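Local coordinates for cellulose-binding protein (PDB 2YHG) that is the C-terminal part of a probable polysaccharide-binding protein, of unproven activity, joining a nucleoside hydrolase-like domain to a beta-sandwich domain, at residues Tyr117-Val122 against Gln188-Thr193; Ile62-Gly67 against Asn110-Arg115; Leu349-Gly354 against Val401-Asn406. One frame throughout, in Å; residues are numbered along the deposited sequence. Where two conformers were deposited one is given.

How the interactions relate
Interactions 1 and 2 are neighbours in the nucleoside hydrolase-like domain, their centres 13 Å apart; D121 of 117-122 reaches Q114 of 110-115, and one 1,2-ethanediol molecule touches both contacts. Interaction 2 is buried: it attaches an outermost strand to the parallel sheet by backbone bonds, with apolar groups on both faces. Interaction 1 is partly buried and joins a loop to the start of a helix, mostly through side chains, two waters and a capping aspartate. The centre of interaction 3 lies about 48 Å from that of interaction 1, on the surface of the C-terminal sandwich. There two bends meet through weak backbone bonds and methyl contacts, without a regular strand pairing.

Interaction 1: residues Tyr117-Val122 against Gln188-Thr193; sequences YGMGDV and QDNAGT. With EDO (1,2-ethanediol), chain J.
Y117 and N190 meet where the loop 117-122 lies against the N-terminus of helix 190-198, a helix N-cap motif at the C-terminal side of the parallel sheet of the nucleoside hydrolase-like domain. The Y117 ring and the D189 side chain pass each other head to tail, Y117 CE1 coming to 3.4 Å from D189 CB, while Q188 O lies in the ring plane at its edge. Ring and N190 amide stand 72° apart, with CE2 3.6 Å from ND2. Y117 OH and N190 ND2 both hydrogen-bond to E287 OE1, so one carboxylate oxygen ties the two polar ends together. In the N190 conformer described, CG is tucked between backbone N and carbonyl carbon (chi1 54°), which swings OD1 back to the loop. M119 N donates to this oxygen at 2.7 Å, in the carbonyl plane and on a lone pair, with an N-H...O angle of 164°. D189 is the N-cap: its OD1 takes a weak bond from A191 N and a better one from G192 N, and also accepts from C154 N, which fixes the carboxylate. Its other oxygen, OD2, accepts a hydrogen bond from a water that in turn accepts from G118 N. A second water accepts from both G120 N and N190 ND2. Q188, just ahead of the cap, has its side chain about 4 Å from the bound calcium ion. On the flank nearer helix 155-167, where N155 and A158 also touch A191, the bent M119 chain brings SD to 3.6 Å from A191 CB.

Interaction 2: residues Ile62-Gly67 against Asn110-Arg115; sequences IITTTG and NVMGQR. With EDO (1,2-ethanediol), chain J.
T65 OG1 is held twice: it donates to Q114 O at 2.8 Å, in the carbonyl plane and on a lone pair, and it is hydrogen-bonded to T156 OG1, which also binds Q114 N. Its position anti to the T65 backbone N (chi1 -171°) turns the hydroxyl across to 110-115, just past the last strand residue. Before that point 62-64 and 110-112 pair in parallel, the outermost strand being added to an open alpha/beta sheet of strand order 3-2-1-4-5-6 in the nucleoside hydrolase-like domain. V111 N binds I62 O, T64 N binds V111 O at 3.0 Å, and G113 N binds T64 O at 2.8 Å, this last donor tilted 32° from the carbonyl plane. Over the face that carries T64 and N110, a water lies within hydrogen-bonding distance of I62 O, T64 OG1 and N110 OD1, with more acceptors around it than protons to give, while N110 ND2 goes to D80. I63 and V111 run alongside one another in the same direction, I63 CG1 3.9 Å from V111 CG2, under helix 129-139. I63 CG2 presses to 3.4 Å from G113 CA, a tight fit. On the other face the doubly bent M112 chain crosses T64 and lays SD 4.0 Å from its CB. Past the strand, T66 CG2 rests on R115 O, and a 1,2-ethanediol molecule accepts from R115 N and NE. Regular pairing thus gives way to a threonine hydroxyl, so the backbone oxygen of Q114 keeps a partner in the buried turn where the strand hydrogen bonding stops.

Interaction 3: residues Leu349-Gly354 against Val401-Asn406; sequences LNASAG and VQIPSN
G354 N is shared between two carbonyl oxygens of the facing bend, I403 O at 2.9 Å and P404 O at 3.3 Å. Both bonds are weak: the N-H...O angles are 124° and 141°, so the hydrogen points squarely at neither oxygen. The backbone of 349-354 is otherwise paired with strand 427-436 and the chain end behind it: L349 bonds with V433 and N435, A351 with N435 and Q437, A353 with Q437. S352 O accepts from S355 OG, and the methyl CG2 of I403 comes within 3.6 Å of the same oxygen. The C-terminal domain is a beta sandwich, and this contact sits at one end of it. Strand 347-351 is an outermost strand of the four-stranded sheet, whereas 398-402 is the middle strand of the three-stranded one; the bend around G354 carries the chain from the first sheet into strand 356-360 of the second. Between the sheets I403 is the buried residue. Its first torsion (chi1 -53°) sets CG2 opposite the backbone N, and that methyl lies 4.0 Å from A353 CA, while CG1 is directed to A351 CB at a loose 4.4 Å. V357 and V436 also pack on I403. Farther out, A353 CB fits against two carbonyl oxygens, P404 O at 3.6 Å and S405 O at 3.5 Å, and S405 OG lies over G354 CA. P404 has no N-H to offer and rests on Y385 and I412. N406 OD1 is hydrogen-bonded to the hydroxyl of Y385, a residue of a magnesium site.

Interaction 1: residues Tyr117-Val122 against Gln188-Thr193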
ATOM      1  N   TYR A 117      -3.917 -24.966   2.997  1.00  7.27           N
ATOM      2  CA  TYR A 117      -3.013 -24.176   3.814  1.00  6.37           C
ATOM      3  C   TYR A 117      -1.530 -24.323   3.463  1.00  5.94           C
ATOM      4  O   TYR A 117      -0.998 -25.425   3.353  1.00  7.36           O
ATOM      5  CB  TYR A 117      -3.206 -24.560   5.288  1.00  7.22           C
ATOM      6  CG  TYR A 117      -2.167 -23.930   6.180  1.00  6.89           C
ATOM      7  CD1 TYR A 117      -2.184 -22.564   6.436  1.00  6.67           C
ATOM      8  CD2 TYR A 117      -1.127 -24.664   6.709  1.00  7.35           C
ATOM      9  CE1 TYR A 117      -1.170 -21.948   7.176  1.00  6.78           C
ATOM     10  CE2 TYR A 117      -0.113 -24.078   7.459  1.00  8.58           C
ATOM     11  CZ  TYR A 117      -0.122 -22.707   7.645  1.00  7.27           C
ATOM     12  OH  TYR A 117       0.904 -22.053   8.309  1.00  8.82           O
ATOM     13  N   GLY A 118      -0.860 -23.183   3.364  1.00  6.02           N
ATOM     14  CA  GLY A 118       0.573 -23.114   3.388  1.00  6.38           C
ATOM     15  C   GLY A 118       1.236 -23.887   2.263  1.00  6.25           C
ATOM     16  O   GLY A 118       0.666 -24.084   1.190  1.00  6.64           O
ATOM     17  N   MET A 119       2.484 -24.285   2.498  1.00  6.75           N
ATOM     18  CA  MET A 119       3.217 -25.074   1.519  1.00  6.61           C
ATOM     19  C   MET A 119       2.565 -26.436   1.301  1.00  6.95           C
ATOM     20  O   MET A 119       2.859 -27.088   0.304  1.00  8.26           O
ATOM     21  CB  MET A 119       4.678 -25.239   1.931  1.00  7.34           C
ATOM     22  CG  MET A 119       5.482 -23.947   1.856  1.00  7.74           C
ATOM     23  SD  MET A 119       5.522 -23.181   0.191  1.00  7.89           S
ATOM     24  CE  MET A 119       6.521 -24.338  -0.712  1.00  9.35           C
ATOM     25  N   GLY A 120       1.675 -26.872   2.179  1.00  7.42           N
ATOM     26  CA  GLY A 120       0.928 -28.100   1.948  1.00  7.58           C
ATOM     27  C   GLY A 120      -0.052 -28.011   0.802  1.00  7.74           C
ATOM     28  O   GLY A 120      -0.551 -29.047   0.369  1.00 10.39           O
ATOM     29  N   ASP A 121      -0.303 -26.825   0.261  1.00  7.49           N
ATOM     30  CA  ASP A 121      -1.069 -26.671  -0.947  1.00  7.60           C
ATOM     31  C   ASP A 121      -0.285 -26.020  -2.060  1.00  7.35           C
ATOM     32  O   ASP A 121      -0.866 -25.318  -2.908  1.00  9.02           O
ATOM     33  CB  ASP A 121      -2.406 -25.989  -0.684  1.00  7.89           C
ATOM     34  CG  ASP A 121      -3.402 -26.256  -1.761  1.00  9.08           C
ATOM     35  OD1 ASP A 121      -3.384 -27.359  -2.346  1.00 12.16           O
ATOM     36  OD2 ASP A 121      -4.252 -25.373  -1.991  1.00  9.20           O
ATOM     37  N   VAL A 122       1.016 -26.273  -2.083  1.00  6.99           N
ATOM     38  CA  VAL A 122       1.900 -25.805  -3.141  1.00  7.36           C
ATOM     39  C   VAL A 122       2.547 -27.029  -3.785  1.00  7.63           C
ATOM     40  O   VAL A 122       3.001 -27.952  -3.068  1.00  8.82           O
ATOM     41  CB  VAL A 122       2.954 -24.817  -2.609  1.00  7.60           C
ATOM     42  CG1 VAL A 122       3.989 -24.508  -3.638  1.00  8.68           C
ATOM     43  CG2 VAL A 122       2.258 -23.569  -2.118  1.00  9.04           C
ATOM     44  N   GLN A 188       1.231 -15.461   8.081  1.00  5.49           N
ATOM     45  CA  GLN A 188       0.072 -16.278   8.336  1.00  5.60           C
ATOM     46  C   GLN A 188       0.104 -17.594   7.569  1.00  5.93           C
ATOM     47  O   GLN A 188      -0.859 -18.346   7.614  1.00  6.71           O
ATOM     48  CB  GLN A 188      -1.216 -15.517   8.063  1.00  6.04           C
ATOM     49  CG  GLN A 188      -1.351 -14.286   8.951  1.00  6.60           C
ATOM     50  CD  GLN A 188      -2.551 -13.478   8.556  1.00  6.13           C
ATOM     51  OE1 GLN A 188      -3.674 -13.958   8.678  1.00  7.55           O
ATOM     52  NE2 GLN A 188      -2.349 -12.267   8.067  1.00  7.31           N
ATOM     53  N   ASP A 189       1.216 -17.906   6.927  1.00  5.31           N
ATOM     54  CA  ASP A 189       1.500 -19.264   6.546  1.00  5.64           C
ATOM     55  C   ASP A 189       2.984 -19.427   6.365  1.00  4.94           C
ATOM     56  O   ASP A 189       3.763 -18.475   6.337  1.00  6.38           O
ATOM     57  CB  ASP A 189       0.672 -19.778   5.352  1.00  5.59           C
ATOM     58  CG  ASP A 189       1.042 -19.217   3.987  1.00  5.93           C
ATOM     59  OD1 ASP A 189       2.044 -18.482   3.860  1.00  6.61           O
ATOM     60  OD2 ASP A 189       0.288 -19.543   3.029  1.00  6.47           O
ATOM     61  N   ASN A 190       3.401 -20.690   6.234  1.00  6.22           N
ATOM     62  CA  ASN A 190       4.803 -21.047   6.064  0.50  5.99           C
ATOM     63  C   ASN A 190       5.292 -20.812   4.635  1.00  5.76           C
ATOM     64  O   ASN A 190       6.491 -20.862   4.383  1.00  7.05           O
ATOM     65  CB  ASN A 190       5.015 -22.498   6.517  0.50  6.34           C
ATOM     66  CG  ASN A 190       4.087 -23.455   5.828  0.50  5.24           C
ATOM     67  OD1 ASN A 190       4.062 -23.484   4.595  0.50  6.54           O
ATOM     68  ND2 ASN A 190       3.401 -24.304   6.602  0.50  8.26           N
ATOM     69  N   ALA A 191       4.390 -20.503   3.698  1.00  5.98           N
ATOM     70  CA  ALA A 191       4.753 -20.291   2.305  1.00  6.03           C
ATOM     71  C   ALA A 191       5.427 -18.949   2.097  1.00  5.67           C
ATOM     72  O   ALA A 191       6.312 -18.826   1.258  1.00  6.57           O
ATOM     73  CB  ALA A 191       3.540 -20.442   1.405  1.00  7.50           C
ATOM     74  N   GLY A 192       5.027 -17.928   2.845  1.00  6.49           N
ATOM     75  CA  GLY A 192       5.762 -16.671   2.793  1.00  7.03           C
ATOM     76  C   GLY A 192       7.185 -16.863   3.243  1.00  5.99           C
ATOM     77  O   GLY A 192       8.123 -16.330   2.652  1.00  6.54           O
ATOM     78  N   THR A 193       7.379 -17.618   4.308  1.00  5.99           N
ATOM     79  CA  THR A 193       8.727 -17.895   4.814  1.00  6.24           C
ATOM     80  C   THR A 193       9.537 -18.679   3.780  1.00  5.98           C
ATOM     81  O   THR A 193      10.715 -18.370   3.554  1.00  6.41           O
ATOM     82  CB  THR A 193       8.664 -18.618   6.158  1.00  6.20           C
ATOM     83  OG1 THR A 193       7.616 -18.011   6.935  1.00  7.03           O
ATOM     84  CG2 THR A 193       9.986 -18.515   6.842  1.00  6.65           C
TER
HETATM   85  C1  EDO J1942      -5.331 -25.463  -5.201  1.00 16.75           C
HETATM   86  O1  EDO J1942      -5.991 -25.454  -3.948  1.00 12.20           O
HETATM   87  C2  EDO J1942      -6.148 -24.719  -6.218  1.00 25.93           C
HETATM   88  O2  EDO J1942      -7.432 -25.332  -6.323  1.00 21.25           O
HETATM   89  O   HOH W   1      -2.175 -20.633   3.665  1.00  6.90           O
HETATM   90  O   HOH W   2       1.902 -26.434   5.165  1.00 12.36           O

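Interaction 2: residues Ile62-Gly67 against Asn110-Arg115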
ATOM      1  N   ILE A  62      -7.939  -9.825  -7.088  1.00  7.17           N
ATOM      2  CA  ILE A  62      -8.554  -9.980  -5.782  1.00  7.33           C
ATOM      3  C   ILE A  62      -8.752 -11.468  -5.587  1.00  7.07           C
ATOM      4  O   ILE A  62      -9.661 -12.055  -6.173  1.00  7.54           O
ATOM      5  CB  ILE A  62      -9.891  -9.215  -5.644  1.00  8.07           C
ATOM      6  CG1 ILE A  62      -9.766  -7.744  -6.034  1.00  9.20           C
ATOM      7  CG2 ILE A  62     -10.440  -9.409  -4.220  1.00  8.98           C
ATOM      8  CD1 ILE A  62     -11.096  -7.068  -6.254  1.00 11.23           C
ATOM      9  N   ILE A  63      -7.855 -12.093  -4.826  1.00  6.22           N
ATOM     10  CA  ILE A  63      -7.744 -13.534  -4.806  1.00  6.57           C
ATOM     11  C   ILE A  63      -8.147 -14.079  -3.445  1.00  6.45           C
ATOM     12  O   ILE A  63      -7.542 -13.732  -2.449  1.00  7.16           O
ATOM     13  CB  ILE A  63      -6.276 -13.950  -5.124  1.00  6.22           C
ATOM     14  CG1 ILE A  63      -5.914 -13.557  -6.560  1.00  7.59           C
ATOM     15  CG2 ILE A  63      -6.084 -15.451  -4.896  1.00  8.45           C
ATOM     16  CD1 ILE A  63      -4.440 -13.635  -6.881  1.00  7.89           C
ATOM     17  N   THR A  64      -9.172 -14.925  -3.416  1.00  6.32           N
ATOM     18  CA  THR A  64      -9.637 -15.529  -2.183  1.00  6.45           C
ATOM     19  C   THR A  64      -8.842 -16.806  -1.906  1.00  5.98           C
ATOM     20  O   THR A  64      -8.748 -17.695  -2.749  1.00  6.65           O
ATOM     21  CB  THR A  64     -11.143 -15.866  -2.312  1.00  7.12           C
ATOM     22  OG1 THR A  64     -11.898 -14.653  -2.357  1.00  7.29           O
ATOM     23  CG2 THR A  64     -11.631 -16.696  -1.122  1.00  8.15           C
ATOM     24  N   THR A  65      -8.286 -16.903  -0.697  1.00  6.12           N
ATOM     25  CA  THR A  65      -7.369 -17.984  -0.347  1.00  6.26           C
ATOM     26  C   THR A  65      -7.404 -18.214   1.170  1.00  6.00           C
ATOM     27  O   THR A  65      -8.406 -17.932   1.842  1.00  6.58           O
ATOM     28  CB  THR A  65      -5.968 -17.692  -0.922  1.00  6.28           C
ATOM     29  OG1 THR A  65      -5.092 -18.810  -0.783  1.00  6.54           O
ATOM     30  CG2 THR A  65      -5.344 -16.473  -0.356  1.00  6.95           C
ATOM     31  N   THR A  66      -6.337 -18.806   1.692  1.00  5.95           N
ATOM     32  CA  THR A  66      -6.261 -19.339   3.037  1.00  6.05           C
ATOM     33  C   THR A  66      -5.191 -18.618   3.844  1.00  5.45           C
ATOM     34  O   THR A  66      -4.419 -17.795   3.366  1.00  6.35           O
ATOM     35  CB  THR A  66      -5.911 -20.833   2.948  1.00  6.64           C
ATOM     36  OG1 THR A  66      -4.656 -20.901   2.281  1.00  6.55           O
ATOM     37  CG2 THR A  66      -7.002 -21.643   2.228  1.00  7.09           C
ATOM     38  N   GLY A  67      -5.142 -19.000   5.114  1.00  5.73           N
ATOM     39  CA  GLY A  67      -4.019 -18.702   6.002  1.00  6.12           C
ATOM     40  C   GLY A  67      -4.208 -19.504   7.275  1.00  5.95           C
ATOM     41  O   GLY A  67      -5.124 -20.321   7.356  1.00  6.34           O
ATOM     42  N   ASN A 110     -11.616 -11.310  -9.825  1.00  8.34           N
ATOM     43  CA  ASN A 110     -12.119 -11.902  -8.593  1.00  8.06           C
ATOM     44  C   ASN A 110     -12.066 -13.401  -8.765  1.00  8.26           C
ATOM     45  O   ASN A 110     -12.974 -14.005  -9.376  1.00  8.66           O
ATOM     46  CB  ASN A 110     -13.552 -11.394  -8.399  1.00  8.41           C
ATOM     47  CG  ASN A 110     -14.313 -12.130  -7.324  1.00  8.16           C
ATOM     48  OD1 ASN A 110     -13.732 -12.856  -6.510  1.00  9.11           O
ATOM     49  ND2 ASN A 110     -15.635 -11.967  -7.328  1.00  9.43           N
ATOM     50  N   VAL A 111     -11.034 -14.039  -8.211  1.00  7.69           N
ATOM     51  CA  VAL A 111     -10.760 -15.439  -8.470  1.00  8.01           C
ATOM     52  C   VAL A 111     -10.300 -16.159  -7.211  1.00  7.24           C
ATOM     53  O   VAL A 111      -9.860 -15.507  -6.254  1.00  7.64           O
ATOM     54  CB  VAL A 111      -9.725 -15.643  -9.617  1.00  8.77           C
ATOM     55  CG1 VAL A 111     -10.187 -14.951 -10.917  1.00 10.75           C
ATOM     56  CG2 VAL A 111      -8.320 -15.154  -9.215  1.00  9.39           C
ATOM     57  N   MET A 112     -10.343 -17.487  -7.257  1.00  7.12           N
ATOM     58  CA  MET A 112      -9.819 -18.315  -6.205  1.00  7.15           C
ATOM     59  C   MET A 112      -8.325 -18.510  -6.330  1.00  6.88           C
ATOM     60  O   MET A 112      -7.822 -18.811  -7.408  1.00  7.74           O
ATOM     61  CB  MET A 112     -10.487 -19.671  -6.233  1.00  7.91           C
ATOM     62  CG  MET A 112     -11.966 -19.658  -5.904  1.00  8.10           C
ATOM     63  SD  MET A 112     -12.389 -19.105  -4.249  1.00  9.01           S
ATOM     64  CE  MET A 112     -11.654 -20.373  -3.244  1.00 11.60           C
ATOM     65  N   GLY A 113      -7.638 -18.456  -5.207  1.00  6.96           N
ATOM     66  CA  GLY A 113      -6.258 -18.875  -5.054  1.00  6.87           C
ATOM     67  C   GLY A 113      -6.172 -20.258  -4.462  1.00  6.44           C
ATOM     68  O   GLY A 113      -7.040 -21.106  -4.676  1.00  7.54           O
ATOM     69  N   GLN A 114      -5.123 -20.507  -3.683  1.00  6.44           N
ATOM     70  CA  GLN A 114      -4.980 -21.847  -3.087  1.00  6.58           C
ATOM     71  C   GLN A 114      -6.134 -22.068  -2.109  1.00  6.40           C
ATOM     72  O   GLN A 114      -6.476 -21.174  -1.307  1.00  6.92           O
ATOM     73  CB  GLN A 114      -3.665 -22.016  -2.348  1.00  6.56           C
ATOM     74  CG  GLN A 114      -2.416 -21.645  -3.147  1.00  7.16           C
ATOM     75  CD  GLN A 114      -2.421 -22.209  -4.552  1.00  7.16           C
ATOM     76  OE1 GLN A 114      -2.650 -21.489  -5.520  1.00  8.02           O
ATOM     77  NE2 GLN A 114      -2.183 -23.491  -4.682  1.00  7.99           N
ATOM     78  N   ARG A 115      -6.689 -23.286  -2.127  1.00  7.09           N
ATOM     79  CA  ARG A 115      -7.838 -23.639  -1.290  1.00  7.13           C
ATOM     80  C   ARG A 115      -7.436 -24.311   0.006  1.00  7.10           C
ATOM     81  O   ARG A 115      -8.294 -24.510   0.864  1.00  7.81           O
ATOM     82  CB  ARG A 115      -8.815 -24.501  -2.056  1.00  8.63           C
ATOM     83  CG  ARG A 115      -9.434 -23.790  -3.222  1.00 11.33           C
ATOM     84  CD  ARG A 115     -10.412 -24.681  -3.977  1.00 15.00           C
ATOM     85  NE  ARG A 115      -9.744 -25.818  -4.601  1.00 14.67           N
ATOM     86  CZ  ARG A 115     -10.345 -26.955  -4.921  1.00 17.72           C
ATOM     87  NH1 ARG A 115     -11.612 -27.119  -4.625  1.00 23.85           N
ATOM     88  NH2 ARG A 115      -9.705 -27.868  -5.638  1.00 23.07           N
TER
HETATM   89  C1  EDO J1942      -5.331 -25.463  -5.201  1.00 16.75           C
HETATM   90  O1  EDO J1942      -5.991 -25.454  -3.948  1.00 12.20           O
HETATM   91  C2  EDO J1942      -6.148 -24.719  -6.218  1.00 25.93           C
HETATM   92  O2  EDO J1942      -7.432 -25.332  -6.323  1.00 21.25           O
HETATM   93  O   HOH W   3     -11.721 -13.257  -4.663  1.00  7.80           O

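Interaction 3: residues Leu349-Gly354 against Val401-Asn406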
ATOM      1  N   LEU A 349      16.517  15.350  -6.829  1.00  7.50           N
ATOM      2  CA  LEU A 349      17.382  16.485  -7.159  0.50  7.89           C
ATOM      3  C   LEU A 349      18.776  16.187  -6.675  1.00  8.02           C
ATOM      4  O   LEU A 349      18.951  15.552  -5.655  1.00 10.99           O
ATOM      5  CB  LEU A 349      16.913  17.748  -6.411  0.50 10.18           C
ATOM      6  CG  LEU A 349      15.537  18.319  -6.719  0.50 10.98           C
ATOM      7  CD1 LEU A 349      15.348  19.567  -5.888  0.50 11.09           C
ATOM      8  CD2 LEU A 349      15.384  18.612  -8.207  0.50 13.53           C
ATOM      9  N   ASN A 350      19.769  16.699  -7.369  1.00  7.87           N
ATOM     10  CA  ASN A 350      21.145  16.721  -6.896  1.00  8.01           C
ATOM     11  C   ASN A 350      21.540  18.131  -6.534  1.00  7.83           C
ATOM     12  O   ASN A 350      21.266  19.057  -7.302  1.00  8.43           O
ATOM     13  CB  ASN A 350      22.060  16.219  -7.995  1.00  9.79           C
ATOM     14  CG  ASN A 350      21.811  14.769  -8.343  1.00 13.77           C
ATOM     15  OD1 ASN A 350      20.960  14.565  -9.347  1.00 18.32           O
ATOM     16  ND2 ASN A 350      22.016  13.917  -7.510  1.00 18.07           N
ATOM     17  N   ALA A 351      22.140  18.304  -5.361  1.00  7.74           N
ATOM     18  CA  ALA A 351      22.578  19.617  -4.914  1.00  8.28           C
ATOM     19  C   ALA A 351      23.921  19.479  -4.231  1.00  7.94           C
ATOM     20  O   ALA A 351      24.247  18.428  -3.673  1.00 10.58           O
ATOM     21  CB  ALA A 351      21.564  20.253  -3.933  1.00  9.29           C
ATOM     22  N   SER A 352      24.689  20.551  -4.181  1.00  8.17           N
ATOM     23  CA  SER A 352      25.973  20.523  -3.529  1.00  8.04           C
ATOM     24  C   SER A 352      25.829  20.685  -2.023  1.00  8.08           C
ATOM     25  O   SER A 352      24.977  21.425  -1.500  1.00  8.29           O
ATOM     26  CB  SER A 352      26.866  21.610  -4.085  1.00  8.16           C
ATOM     27  OG  SER A 352      26.229  22.868  -4.014  1.00  8.46           O
ATOM     28  N   ALA A 353      26.788  20.099  -1.306  1.00  8.67           N
ATOM     29  CA  ALA A 353      26.892  20.308   0.124  1.00  9.15           C
ATOM     30  C   ALA A 353      27.165  21.795   0.367  1.00  8.90           C
ATOM     31  O   ALA A 353      27.965  22.418  -0.337  1.00 10.29           O
ATOM     32  CB  ALA A 353      28.030  19.457   0.722  1.00 11.32           C
ATOM     33  N   GLY A 354      26.569  22.328   1.415  1.00  9.35           N
ATOM     34  CA  GLY A 354      26.745  23.744   1.759  1.00 10.77           C
ATOM     35  C   GLY A 354      26.040  24.674   0.793  1.00 11.39           C
ATOM     36  O   GLY A 354      26.420  25.820   0.636  1.00 20.59           O
ATOM     37  N   VAL A 401      15.762  25.108   1.770  1.00  8.88           N
ATOM     38  CA  VAL A 401      16.455  24.063   2.500  1.00  9.30           C
ATOM     39  C   VAL A 401      17.939  24.347   2.514  1.00  8.91           C
ATOM     40  O   VAL A 401      18.562  24.505   1.468  1.00  8.97           O
ATOM     41  CB  VAL A 401      16.190  22.691   1.841  1.00  9.58           C
ATOM     42  CG1 VAL A 401      16.886  21.606   2.647  1.00 11.54           C
ATOM     43  CG2 VAL A 401      14.721  22.423   1.708  1.00 11.44           C
ATOM     44  N   GLN A 402      18.527  24.384   3.706  1.00  9.89           N
ATOM     45  CA  GLN A 402      19.960  24.535   3.842  1.00 10.15           C
ATOM     46  C   GLN A 402      20.610  23.164   3.824  1.00  9.78           C
ATOM     47  O   GLN A 402      20.423  22.386   4.761  1.00 12.62           O
ATOM     48  CB  GLN A 402      20.261  25.276   5.140  1.00 12.32           C
ATOM     49  CG  GLN A 402      19.897  26.718   5.065  1.00 20.71           C
ATOM     50  CD  GLN A 402      20.407  27.493   6.248  0.50 15.28           C
ATOM     51  OE1 GLN A 402      19.788  27.472   7.299  0.50 33.68           O
ATOM     52  NE2 GLN A 402      21.618  28.031   6.142  0.50 41.06           N
ATOM     53  N   ILE A 403      21.367  22.865   2.786  1.00  8.76           N
ATOM     54  CA  ILE A 403      22.057  21.583   2.679  1.00  8.75           C
ATOM     55  C   ILE A 403      23.356  21.693   3.455  1.00  9.41           C
ATOM     56  O   ILE A 403      24.223  22.497   3.124  1.00 10.62           O
ATOM     57  CB  ILE A 403      22.374  21.249   1.222  1.00  9.03           C
ATOM     58  CG1 ILE A 403      21.148  21.319   0.333  1.00 10.16           C
ATOM     59  CG2 ILE A 403      23.089  19.899   1.141  1.00 10.25           C
ATOM     60  CD1 ILE A 403      20.041  20.361   0.708  1.00 12.23           C
ATOM     61  N   PRO A 404      23.529  20.912   4.532  1.00  9.47           N
ATOM     62  CA  PRO A 404      24.746  21.080   5.350  1.00 10.93           C
ATOM     63  C   PRO A 404      26.009  20.879   4.546  1.00 10.41           C
ATOM     64  O   PRO A 404      26.102  20.019   3.685  1.00 10.17           O
ATOM     65  CB  PRO A 404      24.573  20.022   6.444  1.00 11.62           C
ATOM     66  CG  PRO A 404      23.066  19.927   6.587  1.00 12.73           C
ATOM     67  CD  PRO A 404      22.585  19.960   5.150  1.00 10.65           C
ATOM     68  N   SER A 405      27.072  21.588   4.966  1.00 11.40           N
ATOM     69  CA  SER A 405      28.371  21.407   4.378  1.00 12.17           C
ATOM     70  C   SER A 405      28.938  20.018   4.551  1.00 10.95           C
ATOM     71  O   SER A 405      29.721  19.575   3.732  1.00 12.93           O
ATOM     72  CB  SER A 405      29.350  22.428   4.950  1.00 14.01           C
ATOM     73  OG  SER A 405      28.977  23.741   4.595  1.00 19.45           O
ATOM     74  N   ASN A 406      28.466  19.304   5.586  1.00 10.96           N
ATOM     75  CA  ASN A 406      28.971  17.973   5.904  1.00 11.59           C
ATOM     76  C   ASN A 406      28.095  16.860   5.336  1.00 11.48           C
ATOM     77  O   ASN A 406      28.287  15.697   5.676  1.00 12.46           O
ATOM     78  CB  ASN A 406      29.167  17.781   7.422  1.00 11.95           C
ATOM     79  CG  ASN A 406      27.879  17.767   8.189  1.00 11.37           C
ATOM     80  OD1 ASN A 406      26.800  17.711   7.591  1.00 11.91           O
ATOM     81  ND2 ASN A 406      27.971  17.718   9.531  1.00 13.03           N
TER